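Local coordinates for protein (tenascin) (Gallus gallus, PDB 1QR4) that probably binds heparin through a basic patch, as a two-domain fibronectin type III segment of the extracellular matrix adhesion protein tenascin, at residues G96-I101 and I164-G169; P18-L23 and S92-S97; V113-P118 and T147-V152. One frame throughout, in Å; residues are numbered along the deposited sequence.

Contact 1 of 3, residues G96-I101 and I164-G169; sequences GSPKGI and IISVKG
The ring of Pro98 lies across the side chain of Ile164, its CG 3.8 Å from Ile164 CG2. The two cross at a slant. Ile164 sends its two branches to different partners. CG2 is anti to the backbone N and goes to the proline. CG1 is anti to the carbonyl carbon (chi1 -60°); CD1 at its end meets Ile101. There Ile164 CD1 meets Ile101 CD1 at 3.8 Å. Ile101 CG1 touches the same methyl.

The polar part lies at Ser166. Its OG donates to Gly96 O at 2.7 Å, in the plane of that carbonyl, with a C=O...OG angle of 155°. The same OG sits beside the proline ring, 3.5 Å from Pro98 CD. The bond joins the loop at Gly96 to strand 159-168. An alanine in place of Ser166 would probably cost Gly96 O its hydroxyl donor, with the weak bond from Ser173 OG remaining, and open a small gap beside Pro98 CD. The backbone N of Ser166 is bonded to Ser173 OG.

The contact is buried in the second fibronectin type III domain, where the loop after strand 87-92 runs into strand 101-104. Val113 and Trp115 of strand 111-115 press on Ile164, Ile176 of strand 171-181 touches both Pro98 and Ile164, and Tyr125 of strand 124-131 meets Pro98 and Ser166.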
loop_
_atom_site.group_PDB
_atom_site.type_symbol
_atom_site.label_atom_id
_atom_site.label_comp_id
_atom_site.label_asym_id
_atom_site.label_seq_id
_atom_site.Cartn_x
_atom_site.Cartn_y
_atom_site.Cartn_z
ATOM N N GLY A 96 0.295 -3.980 -3.353
ATOM C CA GLY A 96 -0.844 -4.632 -2.716
ATOM C C GLY A 96 -0.626 -5.928 -1.935
ATOM O O GLY A 96 0.227 -6.754 -2.291
ATOM N N SER A 97 -1.407 -6.092 -0.861
ATOM C CA SER A 97 -1.373 -7.289 -0.003
ATOM C C SER A 97 -2.179 -8.413 -0.656
ATOM O O SER A 97 -3.133 -8.129 -1.392
ATOM C CB SER A 97 -2.084 -7.018 1.335
ATOM O OG SER A 97 -1.458 -6.030 2.120
ATOM N N PRO A 98 -1.813 -9.698 -0.405
ATOM C CA PRO A 98 -2.580 -10.803 -0.993
ATOM C C PRO A 98 -3.934 -10.700 -0.286
ATOM O O PRO A 98 -4.010 -10.167 0.824
ATOM C CB PRO A 98 -1.808 -12.037 -0.540
ATOM C CG PRO A 98 -0.415 -11.537 -0.411
ATOM C CD PRO A 98 -0.623 -10.219 0.288
ATOM N N LYS A 99 -5.001 -11.172 -0.919
ATOM C CA LYS A 99 -6.336 -11.040 -0.333
ATOM C C LYS A 99 -6.851 -12.072 0.680
ATOM O O LYS A 99 -7.604 -11.715 1.591
ATOM C CB LYS A 99 -7.368 -10.810 -1.443
ATOM C CG LYS A 99 -7.178 -9.503 -2.208
ATOM C CD LYS A 99 -7.160 -8.290 -1.262
ATOM C CE LYS A 99 -8.517 -8.053 -0.583
ATOM N NZ LYS A 99 -9.610 -7.687 -1.549
ATOM N N GLY A 100 -6.448 -13.331 0.556
ATOM C CA GLY A 100 -6.941 -14.311 1.505
ATOM C C GLY A 100 -6.048 -15.501 1.762
ATOM O O GLY A 100 -5.702 -16.255 0.849
ATOM N N ILE A 101 -5.684 -15.696 3.019
ATOM C CA ILE A 101 -4.841 -16.824 3.351
ATOM C C ILE A 101 -5.725 -18.028 3.679
ATOM O O ILE A 101 -6.734 -17.902 4.380
ATOM C CB ILE A 101 -3.889 -16.474 4.507
ATOM C CG1 ILE A 101 -2.908 -17.615 4.752
ATOM C CG2 ILE A 101 -4.669 -16.104 5.752
ATOM C CD1 ILE A 101 -1.869 -17.291 5.807
ATOM N N ILE A 164 1.928 -13.518 5.079
ATOM C CA ILE A 164 2.297 -13.515 3.668
ATOM C C ILE A 164 2.386 -12.054 3.218
ATOM O O ILE A 164 1.501 -11.244 3.521
ATOM C CB ILE A 164 1.270 -14.269 2.819
ATOM C CG1 ILE A 164 1.182 -15.720 3.306
ATOM C CG2 ILE A 164 1.669 -14.223 1.345
ATOM C CD1 ILE A 164 0.114 -16.543 2.612
ATOM N N ILE A 165 3.475 -11.717 2.527
ATOM C CA ILE A 165 3.711 -10.352 2.062
ATOM C C ILE A 165 4.064 -10.348 0.593
ATOM O O ILE A 165 4.767 -11.246 0.137
ATOM C CB ILE A 165 4.899 -9.742 2.829
ATOM C CG1 ILE A 165 4.481 -9.377 4.244
ATOM C CG2 ILE A 165 5.444 -8.526 2.129
ATOM C CD1 ILE A 165 5.627 -8.920 5.117
ATOM N N SER A 166 3.562 -9.360 -0.148
ATOM C CA SER A 166 3.882 -9.220 -1.577
ATOM C C SER A 166 5.150 -8.382 -1.704
ATOM O O SER A 166 5.370 -7.447 -0.918
ATOM C CB SER A 166 2.789 -8.479 -2.330
ATOM O OG SER A 166 1.555 -9.133 -2.212
ATOM N N VAL A 167 5.962 -8.689 -2.711
ATOM C CA VAL A 167 7.197 -7.953 -2.942
ATOM C C VAL A 167 7.364 -7.610 -4.420
ATOM O O VAL A 167 7.150 -8.442 -5.298
ATOM C CB VAL A 167 8.438 -8.750 -2.473
ATOM C CG1 VAL A 167 9.695 -7.907 -2.644
ATOM C CG2 VAL A 167 8.293 -9.157 -1.032
ATOM N N LYS A 168 7.702 -6.358 -4.683
ATOM C CA LYS A 168 7.934 -5.902 -6.043
ATOM C C LYS A 168 9.127 -4.960 -5.954
ATOM O O LYS A 168 9.073 -3.922 -5.291
ATOM C CB LYS A 168 6.704 -5.198 -6.611
ATOM C CG LYS A 168 6.775 -4.971 -8.115
ATOM C CD LYS A 168 6.866 -3.489 -8.470
ATOM C CE LYS A 168 7.193 -3.272 -9.953
ATOM N NZ LYS A 168 8.587 -3.690 -10.325
ATOM N N GLY A 169 10.228 -5.381 -6.561
ATOM C CA GLY A 169 11.435 -4.593 -6.511
ATOM C C GLY A 169 11.939 -4.678 -5.090
ATOM O O GLY A 169 12.394 -5.734 -4.670
#

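Contact 2 of 3, residues P18-L23 and S92-S97; sequences PTETTL and STVVGS
Glu20 reaches from the turn before strand 22-28 to the far end of segment 92-97. Its CB points away from that segment. CG is anti to the carbonyl carbon (chi1 -86°), and CD continues the chain in an extended form. CG packs beside the methyl of Val94 CG1 and stands 3.5 Å from Val95 O. CD lies 3.6 Å from Gly96 CA, so the stem of the side chain follows the backbone of Val95 and Gly96. OE1 lies near Ser97 N and Gly96 CA. OE2 does the polar work. Glu20 OE2 accepts a weak bond from Ser97 N at 2.9 Å. Glu20 OE2 also lies 2.6 Å from Ser97 OG. The hydroxyl is also within bonding distance of Glu174 O of strand 171-181. A water donates to Glu20 OE2 and to Val95 O, both at 3.1 Å, and closes a bridge back to the segment.

The backbones are joined by Val94 N, which donates to Thr19 O at 3.0 Å. The nitrogen stands above the plane of the carbonyl. Val94 CG1 lies against the Thr19 carbonyl, near both its C and O. Thr93 CB also comes against Thr19 O, while its OG1 bonds to Asp66 O and Thr69 N. Leu23 CD2, on strand 22-28, packs 4.0 Å from Ser92 O at the end of strand 87-92.

Glu20 belongs to the first fibronectin type III domain, whereas Glu174 lies in the second. The carboxylate thus joins the first domain to the linker that leads into the second. Ser97 N, by a weak bond, and a water donate to OE2, with Ser97 OG close by. The carboxylate, probably charged, thus gathers polar partners at the junction of the two domains.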
loop_
_atom_site.group_PDB
_atom_site.type_symbol
_atom_site.label_atom_id
_atom_site.label_comp_id
_atom_site.label_asym_id
_atom_site.label_seq_id
_atom_site.Cartn_x
_atom_site.Cartn_y
_atom_site.Cartn_z
ATOM N N PRO A 18 2.187 6.204 3.177
ATOM C CA PRO A 18 1.722 5.460 1.998
ATOM C C PRO A 18 0.911 4.204 2.351
ATOM O O PRO A 18 1.303 3.395 3.197
ATOM C CB PRO A 18 3.029 5.079 1.295
ATOM C CG PRO A 18 3.943 6.209 1.632
ATOM C CD PRO A 18 3.645 6.436 3.106
ATOM N N THR A 19 -0.230 4.074 1.694
ATOM C CA THR A 19 -1.133 2.944 1.860
ATOM C C THR A 19 -1.278 2.319 0.467
ATOM O O THR A 19 -0.563 2.703 -0.457
ATOM C CB THR A 19 -2.482 3.445 2.449
ATOM O OG1 THR A 19 -2.339 3.583 3.869
ATOM C CG2 THR A 19 -3.659 2.524 2.138
ATOM N N GLU A 20 -2.096 1.281 0.343
ATOM C CA GLU A 20 -2.323 0.620 -0.939
ATOM C C GLU A 20 -3.280 1.428 -1.788
ATOM O O GLU A 20 -3.248 1.374 -3.023
ATOM C CB GLU A 20 -2.973 -0.751 -0.719
ATOM C CG GLU A 20 -2.013 -1.889 -0.460
ATOM C CD GLU A 20 -2.724 -3.168 -0.066
ATOM O OE1 GLU A 20 -3.799 -3.459 -0.639
ATOM O OE2 GLU A 20 -2.201 -3.877 0.816
ATOM N N THR A 21 -4.121 2.193 -1.114
ATOM C CA THR A 21 -5.139 2.939 -1.796
ATOM C C THR A 21 -5.156 4.421 -1.401
ATOM O O THR A 21 -5.918 5.213 -1.965
ATOM C CB THR A 21 -6.498 2.214 -1.525
ATOM O OG1 THR A 21 -7.560 2.821 -2.264
ATOM C CG2 THR A 21 -6.825 2.219 -0.034
ATOM N N THR A 22 -4.300 4.815 -0.459
ATOM C CA THR A 22 -4.269 6.214 -0.046
ATOM C C THR A 22 -2.894 6.819 0.088
ATOM O O THR A 22 -1.896 6.125 0.210
ATOM C CB THR A 22 -4.948 6.464 1.315
ATOM O OG1 THR A 22 -4.086 6.032 2.369
ATOM C CG2 THR A 22 -6.264 5.746 1.410
ATOM N N LEU A 23 -2.891 8.147 0.124
ATOM C CA LEU A 23 -1.700 8.959 0.301
ATOM C C LEU A 23 -2.145 10.112 1.150
ATOM O O LEU A 23 -3.234 10.646 0.958
ATOM C CB LEU A 23 -1.180 9.482 -1.024
ATOM C CG LEU A 23 -0.421 8.451 -1.857
ATOM C CD1 LEU A 23 -0.157 9.018 -3.235
ATOM C CD2 LEU A 23 0.877 8.060 -1.170
ATOM N N SER A 92 4.058 7.433 -4.797
ATOM C CA SER A 92 3.593 6.159 -5.290
ATOM C C SER A 92 2.965 5.388 -4.141
ATOM O O SER A 92 3.405 5.502 -2.994
ATOM C CB SER A 92 4.759 5.383 -5.885
ATOM O OG SER A 92 5.853 5.376 -4.992
ATOM N N THR A 93 1.884 4.670 -4.434
ATOM C CA THR A 93 1.204 3.854 -3.423
ATOM C C THR A 93 2.051 2.608 -3.169
ATOM O O THR A 93 2.895 2.248 -3.999
ATOM C CB THR A 93 -0.186 3.389 -3.894
ATOM O OG1 THR A 93 -0.095 2.892 -5.236
ATOM C CG2 THR A 93 -1.188 4.526 -3.826
ATOM N N VAL A 94 1.838 1.961 -2.025
ATOM C CA VAL A 94 2.590 0.758 -1.702
ATOM C C VAL A 94 2.002 -0.441 -2.445
ATOM O O VAL A 94 0.828 -0.439 -2.779
ATOM C CB VAL A 94 2.564 0.491 -0.198
ATOM C CG1 VAL A 94 1.149 0.244 0.262
ATOM C CG2 VAL A 94 3.443 -0.698 0.132
ATOM N N VAL A 95 2.821 -1.450 -2.727
ATOM C CA VAL A 95 2.346 -2.655 -3.417
ATOM C C VAL A 95 1.197 -3.312 -2.634
ATOM O O VAL A 95 1.120 -3.187 -1.407
ATOM C CB VAL A 95 3.507 -3.669 -3.640
ATOM C CG1 VAL A 95 4.158 -4.039 -2.320
ATOM C CG2 VAL A 95 3.008 -4.909 -4.362
ATOM N N GLY A 96 0.295 -3.980 -3.353
ATOM C CA GLY A 96 -0.844 -4.632 -2.716
ATOM C C GLY A 96 -0.626 -5.928 -1.935
ATOM O O GLY A 96 0.227 -6.754 -2.291
ATOM N N SER A 97 -1.407 -6.092 -0.861
ATOM C CA SER A 97 -1.373 -7.289 -0.003
ATOM C C SER A 97 -2.179 -8.413 -0.656
ATOM O O SER A 97 -3.133 -8.129 -1.392
ATOM C CB SER A 97 -2.084 -7.018 1.335
ATOM O OG SER A 97 -1.458 -6.030 2.120
HETATM O O HOH W 1 0.459 -2.595 1.613
#

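Contact 3 of 3, residues V113-P118 and T147-V152; sequences VSWTPP and TRTKLV
Strand 111-115 pairs antiparallel with the outer strand 148-151; Val113 and Thr149 are a hydrogen-bonded pair, Ser114 and Arg148 a non-hydrogen-bonded one. Thr149 N donates to Val113 O at 2.9 Å, and Val113 N returns a weak bond to Thr149 O. Next along, Thr147 O takes two donors from opposite faces of its plane: Trp115 N at 3.1 Å and Ser114 OG at 3.3 Å. Thr147 OG1, anti to its backbone N (chi1 175°), reaches Trp115 O at 2.7 Å, almost in line with the carbonyl bond.

This is the three-stranded sheet of a fibronectin type III sandwich, and Trp115 is the core tryptophan of its second strand. The indole lies flat against the backbone of the partner strand. Thr147 O stands 3.5 Å above the Trp115 ring plane, over its centre, and Arg148 N is offset toward the rim. Arg148 CA makes a CH-pi contact 4.0 Å from the centroid of the Trp115 six-membered ring.

Val113 CG1 packs alongside Thr149 CG2 at 3.7 Å and also meets Leu151 CG. On the other face of the sheet, Ser114 CB lies over the Arg148 guanidinium. Tyr125 meets the Trp115 ring with the planes at about 55°.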
loop_
_atom_site.group_PDB
_atom_site.type_symbol
_atom_site.label_atom_id
_atom_site.label_comp_id
_atom_site.label_asym_id
_atom_site.label_seq_id
_atom_site.Cartn_x
_atom_site.Cartn_y
_atom_site.Cartn_z
ATOM N N VAL A 113 -0.265 -23.875 2.286
ATOM C CA VAL A 113 -0.817 -22.536 2.457
ATOM C C VAL A 113 -0.988 -21.941 1.065
ATOM O O VAL A 113 -0.130 -22.102 0.200
ATOM C CB VAL A 113 0.082 -21.652 3.349
ATOM C CG1 VAL A 113 1.517 -21.721 2.900
ATOM C CG2 VAL A 113 -0.424 -20.227 3.343
ATOM N N SER A 114 -2.138 -21.325 0.833
ATOM C CA SER A 114 -2.448 -20.727 -0.456
ATOM C C SER A 114 -2.984 -19.305 -0.241
ATOM O O SER A 114 -3.417 -18.962 0.863
ATOM C CB SER A 114 -3.481 -21.593 -1.168
ATOM O OG SER A 114 -3.953 -20.974 -2.345
ATOM N N TRP A 115 -2.919 -18.465 -1.275
ATOM C CA TRP A 115 -3.399 -17.075 -1.162
ATOM C C TRP A 115 -3.932 -16.533 -2.462
ATOM O O TRP A 115 -3.545 -16.984 -3.522
ATOM C CB TRP A 115 -2.277 -16.143 -0.694
ATOM C CG TRP A 115 -1.080 -16.216 -1.573
ATOM C CD1 TRP A 115 -0.849 -15.493 -2.703
ATOM C CD2 TRP A 115 0.021 -17.126 -1.439
ATOM N NE1 TRP A 115 0.323 -15.903 -3.291
ATOM C CE2 TRP A 115 0.880 -16.902 -2.538
ATOM C CE3 TRP A 115 0.365 -18.111 -0.498
ATOM C CZ2 TRP A 115 2.066 -17.629 -2.727
ATOM C CZ3 TRP A 115 1.548 -18.836 -0.685
ATOM C CH2 TRP A 115 2.381 -18.588 -1.793
ATOM N N THR A 116 -4.823 -15.558 -2.380
ATOM C CA THR A 116 -5.361 -14.979 -3.596
ATOM C C THR A 116 -4.595 -13.693 -3.920
ATOM O O THR A 116 -4.492 -12.773 -3.103
ATOM C CB THR A 116 -6.901 -14.764 -3.544
ATOM O OG1 THR A 116 -7.214 -13.571 -2.818
ATOM C CG2 THR A 116 -7.580 -15.972 -2.880
ATOM N N PRO A 117 -3.970 -13.669 -5.100
ATOM C CA PRO A 117 -3.170 -12.592 -5.664
ATOM C C PRO A 117 -3.905 -11.282 -5.808
ATOM O O PRO A 117 -5.092 -11.248 -6.143
ATOM C CB PRO A 117 -2.802 -13.139 -7.035
ATOM C CG PRO A 117 -2.727 -14.594 -6.795
ATOM C CD PRO A 117 -3.980 -14.816 -6.018
ATOM N N PRO A 118 -3.189 -10.177 -5.564
ATOM C CA PRO A 118 -3.703 -8.809 -5.655
ATOM C C PRO A 118 -3.713 -8.321 -7.115
ATOM O O PRO A 118 -3.124 -8.963 -8.003
ATOM C CB PRO A 118 -2.690 -8.028 -4.824
ATOM C CG PRO A 118 -1.402 -8.745 -5.140
ATOM C CD PRO A 118 -1.811 -10.193 -5.036
ATOM N N THR A 147 0.792 -19.222 -6.602
ATOM C CA THR A 147 -0.284 -18.791 -5.718
ATOM C C THR A 147 -0.412 -19.679 -4.477
ATOM O O THR A 147 -1.362 -19.546 -3.701
ATOM C CB THR A 147 -1.615 -18.751 -6.501
ATOM O OG1 THR A 147 -2.703 -18.438 -5.626
ATOM C CG2 THR A 147 -1.877 -20.088 -7.170
ATOM N N ARG A 148 0.569 -20.558 -4.268
ATOM C CA ARG A 148 0.557 -21.466 -3.117
ATOM C C ARG A 148 1.911 -22.108 -2.844
ATOM O O ARG A 148 2.791 -22.122 -3.705
ATOM C CB ARG A 148 -0.479 -22.586 -3.313
ATOM C CG ARG A 148 -0.151 -23.594 -4.419
ATOM C CD ARG A 148 -1.189 -24.700 -4.494
ATOM N NE ARG A 148 -2.547 -24.169 -4.631
ATOM C CZ ARG A 148 -3.652 -24.831 -4.290
ATOM N NH1 ARG A 148 -3.564 -26.057 -3.794
ATOM N NH2 ARG A 148 -4.844 -24.257 -4.416
ATOM N N THR A 149 2.075 -22.626 -1.632
ATOM C CA THR A 149 3.307 -23.314 -1.267
ATOM C C THR A 149 3.070 -24.342 -0.165
ATOM O O THR A 149 2.039 -24.342 0.518
ATOM C CB THR A 149 4.464 -22.355 -0.858
ATOM O OG1 THR A 149 5.726 -23.005 -1.079
ATOM C CG2 THR A 149 4.365 -21.987 0.619
ATOM N N LYS A 150 4.054 -25.218 -0.019
ATOM C CA LYS A 150 4.024 -26.295 0.944
ATOM C C LYS A 150 4.956 -25.972 2.094
ATOM O O LYS A 150 6.071 -25.491 1.880
ATOM C CB LYS A 150 4.478 -27.591 0.252
ATOM C CG LYS A 150 5.836 -27.469 -0.464
ATOM C CD LYS A 150 6.227 -28.718 -1.252
ATOM C CE LYS A 150 5.426 -28.862 -2.542
ATOM N NZ LYS A 150 5.949 -29.979 -3.386
ATOM N N LEU A 151 4.468 -26.163 3.313
ATOM C CA LEU A 151 5.287 -25.937 4.493
ATOM C C LEU A 151 5.654 -27.326 5.013
ATOM O O LEU A 151 4.831 -28.248 4.962
ATOM C CB LEU A 151 4.531 -25.119 5.551
ATOM C CG LEU A 151 4.122 -23.677 5.214
ATOM C CD1 LEU A 151 3.654 -22.958 6.464
ATOM C CD2 LEU A 151 5.293 -22.931 4.627
ATOM N N VAL A 152 6.907 -27.493 5.432
ATOM C CA VAL A 152 7.386 -28.776 5.943
ATOM C C VAL A 152 8.094 -28.607 7.265
ATOM O O VAL A 152 8.359 -27.484 7.694
ATOM C CB VAL A 152 8.368 -29.450 4.976
ATOM C CG1 VAL A 152 7.717 -29.644 3.607
ATOM C CG2 VAL A 152 9.665 -28.634 4.881
#

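The centre of contact 2 is about 2 Å from the centre of the chain, at the junction of the two domains. It is about 12 Å from the centre of contact 1 and about 22 Å from that of contact 3. Contacts 1 and 3 are about 10 Å apart, centre to centre. Contact 2 is complete by Ser97, before contact 3 begins at Val113. Both halves of contact 3 fall between those of contact 1. Contacts 1 and 2 share Gly96 and Ser97. Contact 3 lies in the three-stranded sheet and contact 1 reaches the four-stranded one; where they touch, Ile164 CD1 packs on Trp115 CE3. Together they run from the first domain, through the linker, into the core of the second.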